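Long-range contact in flagellin hook IN motif family (Aeromonas hydrophila subsp. hydrophila, PDB 6XI1), which probably forms part of the calcium-stiffened, tandemly repeated beta-sandwich stalk that extends a bacterial RTX adhesin towards its target: residues V105-V110 and T117-I122. Residues are numbered along the deposited sequence; the frame is centred on the assembly and turned at random.
Sequences VETFTV and THTVTI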
loop_
_atom_site.group_PDB
_atom_site.type_symbol
_atom_site.label_atom_id
_atom_site.label_comp_id
_atom_site.label_asym_id
_atom_site.label_seq_id
_atom_site.Cartn_x
_atom_site.Cartn_y
_atom_site.Cartn_z
ATOM N N VAL A 105 -35.546 -3.175 54.821
ATOM C CA VAL A 105 -36.450 -2.724 55.925
ATOM C C VAL A 105 -35.888 -3.299 57.212
ATOM O O VAL A 105 -35.595 -4.510 57.233
ATOM C CB VAL A 105 -37.910 -3.124 55.666
ATOM C CG1 VAL A 105 -38.786 -2.868 56.878
ATOM C CG2 VAL A 105 -38.448 -2.382 54.452
ATOM N N GLU A 106 -35.651 -2.434 58.204
ATOM C CA GLU A 106 -35.121 -2.830 59.518
ATOM C C GLU A 106 -36.108 -2.355 60.579
ATOM O O GLU A 106 -36.693 -1.256 60.420
ATOM C CB GLU A 106 -33.741 -2.227 59.760
ATOM C CG GLU A 106 -32.799 -2.395 58.586
ATOM C CD GLU A 106 -31.351 -2.043 58.870
ATOM O OE1 GLU A 106 -31.078 -1.167 59.727
ATOM O OE2 GLU A 106 -30.489 -2.666 58.236
ATOM N N THR A 107 -36.286 -3.161 61.621
ATOM C CA THR A 107 -37.241 -2.861 62.722
ATOM C C THR A 107 -36.499 -2.849 64.043
ATOM O O THR A 107 -35.564 -3.599 64.201
ATOM C CB THR A 107 -38.386 -3.873 62.793
ATOM O OG1 THR A 107 -37.715 -5.093 63.080
ATOM C CG2 THR A 107 -39.220 -3.888 61.537
ATOM N N PHE A 108 -36.932 -1.985 64.956
ATOM C CA PHE A 108 -36.328 -1.847 66.296
ATOM C C PHE A 108 -37.472 -1.808 67.302
ATOM O O PHE A 108 -38.498 -1.136 67.061
ATOM C CB PHE A 108 -35.415 -0.631 66.369
ATOM C CG PHE A 108 -34.336 -0.658 65.322
ATOM C CD1 PHE A 108 -34.609 -0.281 64.015
ATOM C CD2 PHE A 108 -33.071 -1.109 65.637
ATOM C CE1 PHE A 108 -33.619 -0.345 63.047
ATOM C CE2 PHE A 108 -32.070 -1.149 64.674
ATOM C CZ PHE A 108 -32.347 -0.759 63.386
ATOM N N THR A 109 -37.310 -2.583 68.362
ATOM C CA THR A 109 -38.336 -2.728 69.417
ATOM C C THR A 109 -37.917 -1.831 70.577
ATOM O O THR A 109 -36.780 -1.958 71.035
ATOM C CB THR A 109 -38.525 -4.199 69.802
ATOM O OG1 THR A 109 -39.031 -4.858 68.641
ATOM C CG2 THR A 109 -39.496 -4.353 70.954
ATOM N N VAL A 110 -38.796 -0.916 70.983
ATOM C CA VAL A 110 -38.577 -0.061 72.192
ATOM C C VAL A 110 -39.652 -0.421 73.228
ATOM O O VAL A 110 -40.694 -0.997 72.830
ATOM C CB VAL A 110 -38.565 1.444 71.848
ATOM C CG1 VAL A 110 -37.370 1.814 70.973
ATOM C CG2 VAL A 110 -39.862 1.885 71.205
ATOM N N THR A 117 -44.283 -2.750 74.554
ATOM C CA THR A 117 -43.308 -2.640 73.441
ATOM C C THR A 117 -43.961 -1.936 72.254
ATOM O O THR A 117 -45.187 -1.961 72.099
ATOM C CB THR A 117 -42.721 -3.990 73.001
ATOM O OG1 THR A 117 -43.842 -4.776 72.605
ATOM C CG2 THR A 117 -41.901 -4.670 74.075
ATOM N N HIS A 118 -43.125 -1.295 71.450
ATOM C CA HIS A 118 -43.537 -0.719 70.156
ATOM C C HIS A 118 -42.388 -0.942 69.175
ATOM O O HIS A 118 -41.225 -0.937 69.623
ATOM C CB HIS A 118 -43.887 0.757 70.322
ATOM C CG HIS A 118 -44.734 1.281 69.218
ATOM N ND1 HIS A 118 -46.076 1.049 69.165
ATOM C CD2 HIS A 118 -44.438 2.033 68.133
ATOM C CE1 HIS A 118 -46.590 1.622 68.088
ATOM N NE2 HIS A 118 -45.601 2.258 67.443
ATOM N N THR A 119 -42.716 -1.008 67.894
ATOM C CA THR A 119 -41.706 -1.197 66.822
ATOM C C THR A 119 -41.580 0.076 65.993
ATOM O O THR A 119 -42.603 0.642 65.605
ATOM C CB THR A 119 -42.050 -2.422 65.973
ATOM O OG1 THR A 119 -42.188 -3.510 66.883
ATOM C CG2 THR A 119 -40.973 -2.747 64.963
ATOM N N VAL A 120 -40.342 0.489 65.757
ATOM C CA VAL A 120 -39.983 1.528 64.750
ATOM C C VAL A 120 -39.485 0.790 63.502
ATOM O O VAL A 120 -38.612 -0.081 63.662
ATOM C CB VAL A 120 -38.928 2.503 65.304
ATOM C CG1 VAL A 120 -38.498 3.530 64.247
ATOM C CG2 VAL A 120 -39.444 3.196 66.566
ATOM N N THR A 121 -40.030 1.155 62.336
ATOM C CA THR A 121 -39.736 0.536 61.018
ATOM C C THR A 121 -38.971 1.544 60.162
ATOM O O THR A 121 -39.546 2.628 59.835
ATOM C CB THR A 121 -41.038 0.073 60.360
ATOM O OG1 THR A 121 -41.620 -0.814 61.314
ATOM C CG2 THR A 121 -40.868 -0.641 59.029
ATOM N N ILE A 122 -37.731 1.209 59.819
ATOM C CA ILE A 122 -36.836 2.072 59.001
ATOM C C ILE A 122 -36.697 1.407 57.627
ATOM O O ILE A 122 -36.423 0.192 57.576
ATOM C CB ILE A 122 -35.478 2.267 59.701
ATOM C CG1 ILE A 122 -35.618 2.821 61.119
ATOM C CG2 ILE A 122 -34.561 3.130 58.863
ATOM C CD1 ILE A 122 -36.313 4.171 61.171
#
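F108 and V120 pair across the beta hairpin of strands 103-111 and 117-125, in a cadherin-like beta-sandwich repeat. The strands run antiparallel. F108 and V120 form the central hydrogen-bonded pair, flanked by E106 with I122 and V110 with H118.

One face carries F108, V120, V110 and I122 into the interior of the sandwich. The F108 CG is anti to its own carbonyl carbon (chi1 -56°), which turns the ring towards I122. Ring atom CE1 comes within 4.2 Å of I122 CG1, approaching obliquely. L78 touches F108, V110 and V120, and W86 touches V120 and I122. At the ends of this face the polar groups find other partners. E106 OE1 accepts a hydrogen bond from the Y88 hydroxyl, and OE2 forms a salt bridge with K104 of the same strand. The H118 ring leads away from V110, and its NE2 is hydrogen-bonded to D31 OD2.

The other face is lined by threonines, partly open to solvent. T107 and T121 lie side by side, with T107 CG2 3.9 Å from T121 OG1. T119 reaches diagonally towards T107. Its CG2 is anti to the backbone N (chi1 of OG1 -54°), and this methyl sits 3.6 Å from T107 CB. T109 CG2 meets T117 CB at 3.8 Å.

Six backbone bonds hold the hairpin. In one of the straightest, I122 N donates to E106 O at 2.7 Å, with an N-H...O angle of 171°.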